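DMATS type aromatic prenyltransferase (Streptomyces coelicolor, PDB 6ZS0) probably catalyses the transfer of a dimethylallyl group to the 5-position of the tryptophan indole, with dimethylallyl diphosphate as the likely donor. Local coordinates at residues 32-37 / 106-111; 100-105 / 114-119; 4-9 / 60-65; 43-48 / 346-351; 164-169 / 189-194. All blocks are in the same frame, centred on the assembly; numbering follows the deposited sequence. Where two conformers were deposited one is given.

Contact 1 of 5, residues 32-37 / 106-111; sequences AQVLTD and ARRWHF
V34, on helix 25-39, meets two neighbouring side chains at the C-terminal end of helix 91-109, R108 and W109. The apolar part rests on the two methyls of the valine. V34 CG2 lies 3.7 Å from W109 CH2 and V34 CG1 3.9 Å from the same atom. Both methyls approach the edge of the six-membered ring, near its plane. V34 CG2 also lies obliquely beside the guanidinium of R108, 3.6 Å from NH2. On the other segment the two long side chains lie against each other. R108 is fully extended, with CG anti to the backbone N (chi1 -178°); its CG lies over one face of the indole near the rim, and W109 CZ2 stands 3.5 Å above the guanidinium plane.

The polar link runs through water. One water donates to Q33 OE1 at 2.6 Å and accepts from R108 NH1 at 2.7 Å, meeting the guanidinium at its edge, in plane. D37 OD2 is 6.3 Å from R108 NH2, too far for direct pairing.

The contact thus joins two of the helices outside the ABBA barrel. With no direct hydrogen bond across it, it relies on an apolar touch at V34 and a water bridge at Q33, and R108 serves both.

Contact 2 of 5, residues 100-105 / 114-119; sequences EAVRTM and DALDEL
E100 O, in the helix of segment 100-105, is gripped twice by one residue: T104 N reaches it at 2.9 Å and T104 OG1 donates to it at 3.0 Å. The two donors come from opposite faces of the carbonyl plane, and the hydroxyl stands 35° out of that plane. The threonine hydroxyl is thus turned back onto its own helix, and the meeting with segment 114-119 is left to V102 and R103.

Across the contact the polar pair is R103 with D117. In the given conformer of an arginine deposited in two, R103 NH2 and D117 OD1 form a long salt bridge at 3.5 Å, with the oxygen at the edge of the guanidinium and in its plane. The carboxylate is not laid flat against the guanidinium, for the two planes stand 72° apart, and a single oxygen makes the approach. The arginine leaves its helix with CG anti to the carbonyl carbon (chi1 -76°) and then runs extended from CG to NE, which carries its charge to the short helix 114-117.

On the buried side of this pair, V102 and L116 point at each other tip to tip, V102 CG1 lying 3.9 Å from L116 CD2. V102 also rests on L134, while the neighbouring L119 turns to L191 and L193 of the barrel strand 191-195.

The helices are therefore joined by one methyl-to-methyl touch inside and one ion pair near the surface. Since that pair is long, makes no hydrogen bond and is probably not permanent, its attraction is likely to be mostly electrostatic and only weakly directional.

Contact 3 of 5, residues 4-9 / 60-65; sequences STLGSF and DHTPVE
L6 and P63 reach toward each other tip to tip, the leucine coming from the first turn of helix 6-20 and the proline from the bend that leads into strand 64-70. Both leucine methyls face the same ring carbon: L6 CD1 and L6 CD2 each lie 4.1 Å from P63 CD. T62 adds its methyl beside them, with CG2 4.3 Å from L6 CD2. All three side chains are buried, and L47 and Y348 also lie against the leucine.

An Asx turn holds one side of the touch and a helix cap the other. T62 is turned with its hydroxyl toward D60, whose OD1 accepts from T62 OG1 at 2.8 Å and from T62 N at 3.1 Å. Both donors reach that oxygen from the same face of the carboxylate, and the bond from the backbone N closes the Asx turn. On the helix side, S8 N donates to T5 OG1 at 3.0 Å, while T5 N donates almost straight to S8 OG at 2.9 Å (175°).

T5 and S8 thus form a capping box at the N terminus of helix 6-20, and L6, between the two capping residues, packs against the Asx-turn approach to the first strand of the ABBA barrel.

Contact 4 of 5, residues 43-48 / 346-351; sequences AQRPLS and EAYTVR
L47 lies against both A347 and Y348, and no direct hydrogen bond joins the two loops. L47 CD2 is 4.0 Å from A347 CB and 4.1 Å from Y348 CE1. L47 CD2 and A347 CB lie side by side over one face of the Y348 ring, both offset toward its rim. The other methyl, L47 CD1, touches A347 O at 3.8 Å. With CG anti to the carbonyl carbon (chi1 -73°), the leucine swings its branched end over to the second loop.

Two waters join the polar atoms. One donates to L47 O at 2.7 Å and to A347 O, linking the backbones. The other lies in plane at the edge of the Y348 ring, bonded to Y348 OH at 2.6 Å and 2.8 Å from P46 O; its bond from R45 NE is weak, and R45 NH2 is held by A50 O. Replacing Y348 by an alanine would probably leave this water without its phenolic partner and open a gap beside L47 CD2.

Further out, D60 OD2 accepts from Y348 N and T349 OG1, fixing the type I beta turn of residues 346-349, while L6 and F9 of helix 6-20 pack on L47. This joins the loop after helix 25-39 to the turn that follows strand 338-344, the last strand of the barrel.

Contact 5 of 5, residues 164-169 / 189-194; sequences ATVREA and PFLALD
L191 turns one methyl onto helix 162-175, and the close part of the contact is the meeting of that methyl with A169: L191 CD1 lies 3.6 Å from A169 CB. The small alanine lets the helix come near the strand at this point. The leucine reaches it with CG anti to the backbone N (chi1 -174°), and its second torsion, at 142°, is well away from a staggered value, which brings CD1 against A169. A turn earlier the same methyl meets V166 far more loosely, with L191 CD1 4.4 Å from V166 CG1. One leucine methyl therefore serves both helix residues, and no hydrogen bond crosses between the segments.

All three touching residues are buried, and other parts of the fold close round them. F123 lies on both A169 and L191, V166 reaches P154, F179 and V205, and L119 packs on A169 and L191.

The polar side of the helix looks elsewhere. R167, whose side chain starts off away from the strand, forms a salt bridge with D180 and a hydrogen bond with Q177, while E168 pairs with R171 and R172; these charges, on partly exposed residues, are matched without help from the strand. Next to L191, F190 begins in the direction away from the helix and meets the rings of W135 and Y206.

L191 thus faces helix 162-175 from strand 191-195, as expected of a closed antiparallel barrel wrapped by helices, the ABBA fold of this prenyltransferase family.

Overall arrangement
From the N terminus, helix 6-20 opens contact 3, which closes at the entry to strand 64-70. Contacts 1 and 4 both start within that loop and close beyond it, so each crosses contact 3 and the other. Contacts 3 and 4 meet through D60 and T349 and through G7 and A43. Contact 1 ends on helix 91-109, where contact 2 begins before it closes; these two cross and touch through F111 and M105. Contact 5 follows in series, tying helix 162-175 to strand 191-195, and touches contact 2 through L119 and L193. Contact 4, spanning about 300 residues, encloses contacts 2 and 5 and joins the loop after helix 25-39 to that after the last strand, 338-344.

Contact 1 of 5, residues 32-37 / 106-111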
# COMPACT_ATOMS: atom_id res chain seq x y z
N ALA A 32 -9.39 3.56 -14.90
CA ALA A 32 -8.58 4.69 -15.37
C ALA A 32 -9.32 6.00 -15.08
O ALA A 32 -8.68 6.95 -14.58
CB ALA A 32 -8.26 4.54 -16.82
N GLN A 33 -10.63 6.04 -15.35
CA GLN A 33 -11.47 7.23 -15.06
C GLN A 33 -11.52 7.45 -13.53
O GLN A 33 -11.42 8.59 -13.09
CB GLN A 33 -12.86 7.05 -15.68
CG GLN A 33 -13.86 8.12 -15.26
CD GLN A 33 -15.19 7.99 -15.96
OE1 GLN A 33 -15.71 6.89 -16.15
NE2 GLN A 33 -15.77 9.13 -16.32
N VAL A 34 -11.63 6.39 -12.75
CA VAL A 34 -11.70 6.51 -11.27
C VAL A 34 -10.38 7.14 -10.76
O VAL A 34 -10.46 8.03 -9.88
CB VAL A 34 -12.00 5.16 -10.61
CG1 VAL A 34 -11.78 5.18 -9.11
CG2 VAL A 34 -13.41 4.69 -10.93
N LEU A 35 -9.24 6.73 -11.31
CA LEU A 35 -7.91 7.20 -10.83
C LEU A 35 -7.76 8.67 -11.22
O LEU A 35 -7.40 9.47 -10.37
CB LEU A 35 -6.79 6.37 -11.44
CG LEU A 35 -5.38 6.89 -11.12
CD1 LEU A 35 -5.16 7.01 -9.61
CD2 LEU A 35 -4.31 6.04 -11.76
N THR A 36 -8.11 9.02 -12.46
CA THR A 36 -8.07 10.42 -12.93
C THR A 36 -8.91 11.27 -11.98
O THR A 36 -8.45 12.33 -11.58
CB THR A 36 -8.58 10.56 -14.37
OG1 THR A 36 -7.69 9.82 -15.19
CG2 THR A 36 -8.67 11.99 -14.83
N ASP A 37 -10.13 10.85 -11.67
CA ASP A 37 -11.05 11.65 -10.82
C ASP A 37 -10.48 11.74 -9.39
O ASP A 37 -10.57 12.80 -8.80
CB ASP A 37 -12.47 11.09 -10.79
CG ASP A 37 -13.48 12.04 -10.15
OD1 ASP A 37 -13.67 13.15 -10.67
OD2 ASP A 37 -14.07 11.66 -9.13
N ALA A 106 -18.24 7.11 -2.48
CA ALA A 106 -19.38 6.55 -1.70
C ALA A 106 -20.69 6.91 -2.38
O ALA A 106 -21.59 6.02 -2.39
CB ALA A 106 -19.36 7.01 -0.28
N ARG A 107 -20.83 8.09 -2.93
CA ARG A 107 -22.10 8.49 -3.61
C ARG A 107 -22.23 7.70 -4.91
O ARG A 107 -23.37 7.46 -5.36
CB ARG A 107 -22.15 9.98 -3.86
CG ARG A 107 -22.23 10.81 -2.58
CD ARG A 107 -22.60 12.24 -2.90
NE ARG A 107 -21.67 12.88 -3.81
CZ ARG A 107 -20.52 13.46 -3.48
NH1 ARG A 107 -19.78 14.01 -4.43
NH2 ARG A 107 -20.11 13.48 -2.22
N ARG A 108 -21.13 7.29 -5.49
CA ARG A 108 -21.14 6.51 -6.75
C ARG A 108 -21.52 5.05 -6.48
O ARG A 108 -22.37 4.52 -7.25
CB ARG A 108 -19.79 6.59 -7.43
CG ARG A 108 -19.73 5.85 -8.76
CD ARG A 108 -18.48 6.20 -9.52
NE ARG A 108 -18.41 5.38 -10.72
CZ ARG A 108 -17.47 5.46 -11.64
NH1 ARG A 108 -17.52 4.64 -12.68
NH2 ARG A 108 -16.50 6.34 -11.52
N TRP A 109 -20.87 4.41 -5.52
CA TRP A 109 -21.00 2.94 -5.26
C TRP A 109 -21.82 2.63 -4.00
O TRP A 109 -22.14 1.46 -3.78
CB TRP A 109 -19.63 2.28 -5.22
CG TRP A 109 -18.92 2.41 -6.52
CD1 TRP A 109 -19.37 2.01 -7.74
CD2 TRP A 109 -17.62 3.00 -6.75
NE1 TRP A 109 -18.46 2.33 -8.71
CE2 TRP A 109 -17.38 2.92 -8.14
CE3 TRP A 109 -16.66 3.58 -5.92
CZ2 TRP A 109 -16.21 3.41 -8.71
CZ3 TRP A 109 -15.50 4.06 -6.49
CH2 TRP A 109 -15.28 3.98 -7.87
N HIS A 110 -22.14 3.64 -3.20
CA HIS A 110 -23.09 3.54 -2.06
C HIS A 110 -22.55 2.58 -0.99
O HIS A 110 -23.40 1.99 -0.27
CB HIS A 110 -24.49 3.15 -2.58
CG HIS A 110 -24.84 3.71 -3.93
ND1 HIS A 110 -25.22 5.02 -4.13
CD2 HIS A 110 -24.86 3.13 -5.16
CE1 HIS A 110 -25.47 5.22 -5.41
NE2 HIS A 110 -25.25 4.08 -6.06
N PHE A 111 -21.22 2.43 -0.86
CA PHE A 111 -20.60 1.76 0.32
C PHE A 111 -20.88 2.63 1.55
O PHE A 111 -21.20 3.84 1.43
CB PHE A 111 -19.11 1.44 0.11
CG PHE A 111 -18.21 2.60 -0.19
CD1 PHE A 111 -17.82 2.87 -1.49
CD2 PHE A 111 -17.70 3.39 0.82
CE1 PHE A 111 -16.99 3.93 -1.78
CE2 PHE A 111 -16.88 4.47 0.53
CZ PHE A 111 -16.52 4.73 -0.77
O HOH W 1 -15.37 5.45 -14.04

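Contact 2 of 5, residues 100-105 / 114-119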
# COMPACT_ATOMS: atom_id res chain seq x y z
N GLU A 100 -13.23 14.39 0.62
CA GLU A 100 -14.20 14.70 -0.46
C GLU A 100 -14.15 13.59 -1.52
O GLU A 100 -15.21 13.18 -2.03
CB GLU A 100 -13.90 16.06 -1.10
CG GLU A 100 -14.20 17.22 -0.17
CD GLU A 100 -13.66 18.55 -0.64
OE1 GLU A 100 -13.95 19.58 0.04
OE2 GLU A 100 -12.95 18.58 -1.70
N ALA A 101 -12.96 13.12 -1.87
CA ALA A 101 -12.76 12.09 -2.92
C ALA A 101 -13.43 10.80 -2.45
O ALA A 101 -14.14 10.19 -3.27
CB ALA A 101 -11.32 11.84 -3.22
N VAL A 102 -13.23 10.41 -1.19
CA VAL A 102 -13.86 9.18 -0.65
C VAL A 102 -15.38 9.35 -0.65
O VAL A 102 -16.09 8.40 -1.01
CB VAL A 102 -13.31 8.83 0.74
CG1 VAL A 102 -14.06 7.68 1.40
CG2 VAL A 102 -11.82 8.53 0.65
N ARG A 103 -15.89 10.51 -0.27
CA ARG A 103 -17.36 10.71 -0.25
C ARG A 103 -17.91 10.65 -1.67
O ARG A 103 -18.99 10.11 -1.84
CB ARG A 103 -17.71 11.99 0.47
CG ARG A 103 -17.56 11.82 1.97
CD ARG A 103 -17.72 13.12 2.66
NE ARG A 103 -17.72 12.85 4.08
CZ ARG A 103 -17.68 13.79 5.01
NH1 ARG A 103 -17.58 15.06 4.66
NH2 ARG A 103 -17.72 13.43 6.28
N THR A 104 -17.21 11.20 -2.64
CA THR A 104 -17.63 11.08 -4.06
C THR A 104 -17.69 9.62 -4.46
O THR A 104 -18.67 9.19 -5.10
CB THR A 104 -16.72 11.92 -4.95
OG1 THR A 104 -16.89 13.26 -4.49
CG2 THR A 104 -17.10 11.81 -6.41
N MET A 105 -16.71 8.82 -4.08
CA MET A 105 -16.75 7.37 -4.40
C MET A 105 -17.96 6.73 -3.72
O MET A 105 -18.60 5.87 -4.34
CB MET A 105 -15.46 6.70 -3.93
CG MET A 105 -14.25 7.18 -4.67
SD MET A 105 -12.74 6.53 -3.85
CE MET A 105 -11.50 7.50 -4.70
N ASP A 114 -20.03 5.10 7.66
CA ASP A 114 -20.29 5.30 9.11
C ASP A 114 -19.02 5.02 9.91
O ASP A 114 -18.75 5.77 10.83
CB ASP A 114 -21.43 4.42 9.64
CG ASP A 114 -22.82 4.86 9.22
OD1 ASP A 114 -22.95 5.97 8.62
OD2 ASP A 114 -23.77 4.10 9.50
N ALA A 115 -18.26 3.99 9.56
CA ALA A 115 -17.03 3.60 10.30
C ALA A 115 -15.96 4.69 10.12
O ALA A 115 -15.29 5.04 11.10
CB ALA A 115 -16.55 2.26 9.82
N LEU A 116 -15.83 5.25 8.94
CA LEU A 116 -14.89 6.36 8.70
C LEU A 116 -15.35 7.58 9.51
O LEU A 116 -14.54 8.18 10.15
CB LEU A 116 -14.83 6.66 7.20
CG LEU A 116 -13.92 7.80 6.80
CD1 LEU A 116 -12.50 7.60 7.32
CD2 LEU A 116 -13.93 8.00 5.29
N ASP A 117 -16.64 7.90 9.46
CA ASP A 117 -17.20 9.10 10.14
C ASP A 117 -16.93 9.04 11.63
O ASP A 117 -16.63 10.08 12.21
CB ASP A 117 -18.69 9.21 9.84
CG ASP A 117 -18.99 9.70 8.44
OD1 ASP A 117 -18.07 10.25 7.78
OD2 ASP A 117 -20.15 9.56 8.03
N GLU A 118 -17.01 7.85 12.22
CA GLU A 118 -16.72 7.58 13.65
C GLU A 118 -15.30 8.02 14.02
O GLU A 118 -15.08 8.26 15.21
CB GLU A 118 -16.88 6.09 13.97
CG GLU A 118 -18.31 5.66 14.05
CD GLU A 118 -19.03 6.08 15.32
OE1 GLU A 118 -18.35 6.61 16.26
OE2 GLU A 118 -20.25 5.89 15.37
N LEU A 119 -14.37 8.16 13.04
CA LEU A 119 -12.92 8.37 13.31
C LEU A 119 -12.44 9.77 12.93
O LEU A 119 -11.29 10.08 13.27
CB LEU A 119 -12.11 7.35 12.50
CG LEU A 119 -12.37 5.89 12.84
CD1 LEU A 119 -11.38 5.01 12.11
CD2 LEU A 119 -12.33 5.64 14.33

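Contact 3 of 5, residues 4-9 / 60-65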
# COMPACT_ATOMS: atom_id res chain seq x y z
N SER A 4 3.25 14.57 -21.33
CA SER A 4 2.78 13.59 -20.33
C SER A 4 2.40 14.32 -19.05
O SER A 4 3.09 15.29 -18.65
CB SER A 4 3.80 12.53 -20.08
OG SER A 4 3.99 11.77 -21.27
N THR A 5 1.33 13.88 -18.43
CA THR A 5 0.83 14.43 -17.15
C THR A 5 0.87 13.31 -16.11
O THR A 5 1.01 12.13 -16.48
CB THR A 5 -0.58 15.01 -17.29
OG1 THR A 5 -1.46 13.97 -17.73
CG2 THR A 5 -0.64 16.18 -18.26
N LEU A 6 0.71 13.66 -14.87
CA LEU A 6 0.57 12.62 -13.84
C LEU A 6 -0.59 11.71 -14.23
O LEU A 6 -0.44 10.48 -14.09
CB LEU A 6 0.32 13.25 -12.48
CG LEU A 6 1.56 13.55 -11.67
CD1 LEU A 6 1.17 14.27 -10.39
CD2 LEU A 6 2.37 12.27 -11.37
N GLY A 7 -1.72 12.28 -14.68
CA GLY A 7 -2.90 11.48 -15.07
C GLY A 7 -2.63 10.57 -16.26
O GLY A 7 -3.01 9.39 -16.21
N SER A 8 -2.02 11.08 -17.33
CA SER A 8 -1.80 10.27 -18.55
C SER A 8 -0.80 9.17 -18.23
O SER A 8 -0.98 8.02 -18.68
CB SER A 8 -1.37 11.10 -19.73
OG SER A 8 -0.05 11.59 -19.60
N PHE A 9 0.24 9.48 -17.45
CA PHE A 9 1.33 8.54 -17.18
C PHE A 9 0.84 7.43 -16.24
O PHE A 9 1.01 6.23 -16.56
CB PHE A 9 2.55 9.27 -16.61
CG PHE A 9 3.70 8.36 -16.29
CD1 PHE A 9 3.85 7.81 -15.03
CD2 PHE A 9 4.65 8.07 -17.25
CE1 PHE A 9 4.92 6.98 -14.74
CE2 PHE A 9 5.73 7.24 -16.95
CZ PHE A 9 5.86 6.70 -15.70
N ASP A 60 9.84 8.79 -4.85
CA ASP A 60 10.05 9.91 -5.79
C ASP A 60 8.86 10.89 -5.76
O ASP A 60 8.83 11.79 -6.61
CB ASP A 60 10.36 9.44 -7.20
CG ASP A 60 9.17 8.92 -8.00
OD1 ASP A 60 8.10 8.72 -7.40
OD2 ASP A 60 9.38 8.71 -9.21
N HIS A 61 7.94 10.72 -4.84
CA HIS A 61 6.81 11.65 -4.58
C HIS A 61 5.76 11.52 -5.67
O HIS A 61 4.94 12.46 -5.79
CB HIS A 61 7.29 13.08 -4.42
CG HIS A 61 8.39 13.18 -3.43
ND1 HIS A 61 8.21 12.86 -2.10
CD2 HIS A 61 9.70 13.48 -3.58
CE1 HIS A 61 9.37 13.05 -1.46
NE2 HIS A 61 10.28 13.43 -2.33
N THR A 62 5.72 10.41 -6.42
CA THR A 62 4.52 10.13 -7.25
C THR A 62 3.36 9.81 -6.31
O THR A 62 3.50 8.97 -5.43
CB THR A 62 4.75 8.98 -8.22
OG1 THR A 62 5.92 9.20 -9.01
CG2 THR A 62 3.56 8.81 -9.14
N PRO A 63 2.17 10.45 -6.42
CA PRO A 63 1.09 10.18 -5.48
C PRO A 63 0.20 9.00 -5.86
O PRO A 63 -0.99 9.01 -5.57
CB PRO A 63 0.31 11.48 -5.53
CG PRO A 63 0.44 11.91 -6.97
CD PRO A 63 1.87 11.58 -7.33
N VAL A 64 0.81 8.00 -6.51
CA VAL A 64 0.16 6.76 -6.96
C VAL A 64 1.17 5.64 -6.75
O VAL A 64 2.35 5.87 -7.03
CB VAL A 64 -0.25 6.82 -8.43
CG1 VAL A 64 -0.99 5.57 -8.84
CG2 VAL A 64 -1.09 8.06 -8.75
N GLU A 65 0.67 4.50 -6.30
CA GLU A 65 1.46 3.25 -6.21
C GLU A 65 0.54 2.12 -6.59
O GLU A 65 -0.65 2.24 -6.42
CB GLU A 65 2.01 3.05 -4.80
CG GLU A 65 2.84 1.78 -4.65
CD GLU A 65 3.31 1.52 -3.23
OE1 GLU A 65 2.46 1.18 -2.38
OE2 GLU A 65 4.54 1.67 -2.97

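Contact 4 of 5, residues 43-48 / 346-351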
# COMPACT_ATOMS: atom_id res chain seq x y z
N ALA A 43 -4.03 15.59 -11.70
CA ALA A 43 -4.00 14.63 -12.85
C ALA A 43 -3.49 15.38 -14.08
O ALA A 43 -2.84 14.76 -14.92
CB ALA A 43 -5.35 14.01 -13.09
N GLN A 44 -3.79 16.67 -14.18
CA GLN A 44 -3.46 17.50 -15.36
C GLN A 44 -2.04 18.08 -15.23
O GLN A 44 -1.59 18.77 -16.15
CB GLN A 44 -4.51 18.59 -15.55
CG GLN A 44 -5.83 18.06 -16.07
CD GLN A 44 -6.01 18.38 -17.53
OE1 GLN A 44 -5.56 17.65 -18.42
NE2 GLN A 44 -6.65 19.52 -17.80
N ARG A 45 -1.34 17.78 -14.13
CA ARG A 45 -0.00 18.38 -13.89
C ARG A 45 1.01 17.78 -14.84
O ARG A 45 1.20 16.58 -14.84
CB ARG A 45 0.44 18.13 -12.45
CG ARG A 45 1.61 18.98 -12.03
CD ARG A 45 2.04 18.65 -10.61
NE ARG A 45 3.22 19.40 -10.19
CZ ARG A 45 3.21 20.63 -9.69
NH1 ARG A 45 2.07 21.28 -9.56
NH2 ARG A 45 4.35 21.20 -9.34
N PRO A 46 1.72 18.56 -15.68
CA PRO A 46 2.77 18.01 -16.52
C PRO A 46 3.89 17.39 -15.69
O PRO A 46 4.23 17.92 -14.67
CB PRO A 46 3.29 19.21 -17.31
CG PRO A 46 2.12 20.13 -17.31
CD PRO A 46 1.52 19.99 -15.93
N LEU A 47 4.47 16.30 -16.20
CA LEU A 47 5.58 15.59 -15.50
C LEU A 47 6.87 16.41 -15.57
O LEU A 47 7.78 16.09 -14.82
CB LEU A 47 5.76 14.19 -16.09
CG LEU A 47 4.67 13.16 -15.74
CD1 LEU A 47 5.08 11.79 -16.23
CD2 LEU A 47 4.36 13.09 -14.26
N SER A 48 6.92 17.44 -16.40
CA SER A 48 8.08 18.35 -16.53
C SER A 48 8.15 19.28 -15.32
O SER A 48 9.22 19.91 -15.15
CB SER A 48 8.02 19.13 -17.80
OG SER A 48 6.83 19.86 -17.86
N GLU A 346 7.11 5.63 -10.38
CA GLU A 346 8.38 6.28 -10.83
C GLU A 346 8.07 7.32 -11.92
O GLU A 346 8.85 7.48 -12.86
CB GLU A 346 9.40 5.19 -11.18
CG GLU A 346 9.83 4.43 -9.92
CD GLU A 346 11.13 3.65 -9.96
OE1 GLU A 346 11.82 3.72 -10.96
OE2 GLU A 346 11.43 2.97 -8.96
N ALA A 347 7.01 8.10 -11.73
CA ALA A 347 6.65 9.20 -12.65
C ALA A 347 7.73 10.28 -12.64
O ALA A 347 7.75 11.09 -13.60
CB ALA A 347 5.32 9.79 -12.27
N TYR A 348 8.54 10.35 -11.58
CA TYR A 348 9.56 11.41 -11.40
C TYR A 348 10.95 10.79 -11.42
O TYR A 348 11.89 11.45 -10.97
CB TYR A 348 9.23 12.21 -10.15
CG TYR A 348 7.96 12.98 -10.26
CD1 TYR A 348 7.84 14.04 -11.15
CD2 TYR A 348 6.84 12.63 -9.52
CE1 TYR A 348 6.65 14.75 -11.27
CE2 TYR A 348 5.66 13.34 -9.61
CZ TYR A 348 5.56 14.41 -10.49
OH TYR A 348 4.38 15.09 -10.60
N THR A 349 11.08 9.58 -11.94
CA THR A 349 12.38 8.88 -12.04
C THR A 349 12.65 8.68 -13.53
O THR A 349 12.14 7.70 -14.09
CB THR A 349 12.38 7.62 -11.17
OG1 THR A 349 11.94 8.02 -9.86
CG2 THR A 349 13.73 6.96 -11.08
N VAL A 350 13.36 9.65 -14.13
CA VAL A 350 13.59 9.78 -15.61
C VAL A 350 15.09 9.72 -15.88
O VAL A 350 15.86 10.31 -15.09
CB VAL A 350 13.00 11.10 -16.16
N ARG A 351 15.47 9.04 -16.96
CA ARG A 351 16.84 9.11 -17.55
C ARG A 351 17.17 10.57 -17.85
O ARG A 351 16.39 11.26 -18.48
CB ARG A 351 16.91 8.28 -18.84
O HOH W 2 4.74 17.32 -11.98
O HOH W 3 8.88 13.61 -14.46

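Contact 5 of 5, residues 164-169 / 189-194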
# COMPACT_ATOMS: atom_id res chain seq x y z
N ALA A 164 -2.48 6.22 21.84
CA ALA A 164 -3.80 6.60 22.40
C ALA A 164 -4.81 6.73 21.26
O ALA A 164 -6.02 6.36 21.44
CB ALA A 164 -3.66 7.89 23.18
N THR A 165 -4.36 7.24 20.11
CA THR A 165 -5.24 7.42 18.93
C THR A 165 -5.68 6.05 18.41
O THR A 165 -6.86 5.91 18.13
CB THR A 165 -4.55 8.30 17.88
OG1 THR A 165 -4.23 9.51 18.53
CG2 THR A 165 -5.43 8.58 16.68
N VAL A 166 -4.77 5.08 18.28
CA VAL A 166 -5.11 3.73 17.78
C VAL A 166 -6.07 3.06 18.78
O VAL A 166 -7.09 2.44 18.35
CB VAL A 166 -3.87 2.86 17.52
CG1 VAL A 166 -4.26 1.45 17.16
CG2 VAL A 166 -2.96 3.46 16.44
N ARG A 167 -5.75 3.13 20.07
CA ARG A 167 -6.59 2.50 21.10
C ARG A 167 -8.01 3.06 21.01
O ARG A 167 -8.95 2.28 21.00
CB ARG A 167 -5.98 2.68 22.49
CG ARG A 167 -6.87 2.18 23.61
CD ARG A 167 -6.32 2.54 24.97
NE ARG A 167 -5.01 1.96 25.24
CZ ARG A 167 -4.80 0.70 25.64
NH1 ARG A 167 -3.56 0.30 25.90
NH2 ARG A 167 -5.80 -0.15 25.78
N GLU A 168 -8.17 4.38 20.91
CA GLU A 168 -9.50 5.03 20.87
C GLU A 168 -10.20 4.66 19.56
O GLU A 168 -11.39 4.36 19.60
CB GLU A 168 -9.38 6.55 21.00
CG GLU A 168 -10.71 7.28 20.87
CD GLU A 168 -11.80 6.92 21.89
OE1 GLU A 168 -11.51 6.16 22.85
OE2 GLU A 168 -12.92 7.41 21.71
N ALA A 169 -9.48 4.64 18.43
CA ALA A 169 -10.09 4.24 17.14
C ALA A 169 -10.70 2.84 17.25
O ALA A 169 -11.86 2.64 16.83
CB ALA A 169 -9.07 4.31 16.03
N PRO A 189 2.28 3.61 11.95
CA PRO A 189 2.30 4.49 10.77
C PRO A 189 0.92 4.69 10.12
O PRO A 189 0.73 5.73 9.53
CB PRO A 189 3.30 3.87 9.80
CG PRO A 189 3.44 2.43 10.26
CD PRO A 189 3.09 2.39 11.74
N PHE A 190 0.01 3.74 10.23
CA PHE A 190 -1.32 3.83 9.57
C PHE A 190 -2.36 3.13 10.40
O PHE A 190 -2.05 2.10 11.04
CB PHE A 190 -1.33 3.13 8.21
CG PHE A 190 -0.24 3.57 7.28
CD1 PHE A 190 -0.34 4.75 6.58
CD2 PHE A 190 0.87 2.77 7.04
CE1 PHE A 190 0.66 5.17 5.72
CE2 PHE A 190 1.88 3.19 6.19
CZ PHE A 190 1.78 4.39 5.53
N LEU A 191 -3.58 3.68 10.38
CA LEU A 191 -4.78 2.88 10.63
C LEU A 191 -5.63 2.93 9.37
O LEU A 191 -5.81 4.04 8.79
CB LEU A 191 -5.53 3.45 11.83
CG LEU A 191 -6.73 2.63 12.28
CD1 LEU A 191 -6.81 2.65 13.79
CD2 LEU A 191 -8.01 3.16 11.66
N ALA A 192 -6.11 1.78 8.93
CA ALA A 192 -6.88 1.69 7.69
C ALA A 192 -8.25 1.04 7.93
O ALA A 192 -8.40 0.23 8.85
CB ALA A 192 -6.10 0.96 6.65
N LEU A 193 -9.21 1.45 7.14
CA LEU A 193 -10.58 0.87 7.13
C LEU A 193 -10.88 0.34 5.74
O LEU A 193 -10.75 1.09 4.80
CB LEU A 193 -11.61 1.94 7.50
CG LEU A 193 -11.63 2.38 8.95
CD1 LEU A 193 -12.71 3.45 9.16
CD2 LEU A 193 -11.88 1.18 9.86
N ASP A 194 -11.33 -0.90 5.64
CA ASP A 194 -11.87 -1.48 4.40
C ASP A 194 -13.36 -1.11 4.31
O ASP A 194 -14.08 -1.56 5.18
CB ASP A 194 -11.70 -3.00 4.41
CG ASP A 194 -10.70 -3.49 3.41
OD1 ASP A 194 -10.97 -3.34 2.20
OD2 ASP A 194 -9.66 -4.00 3.84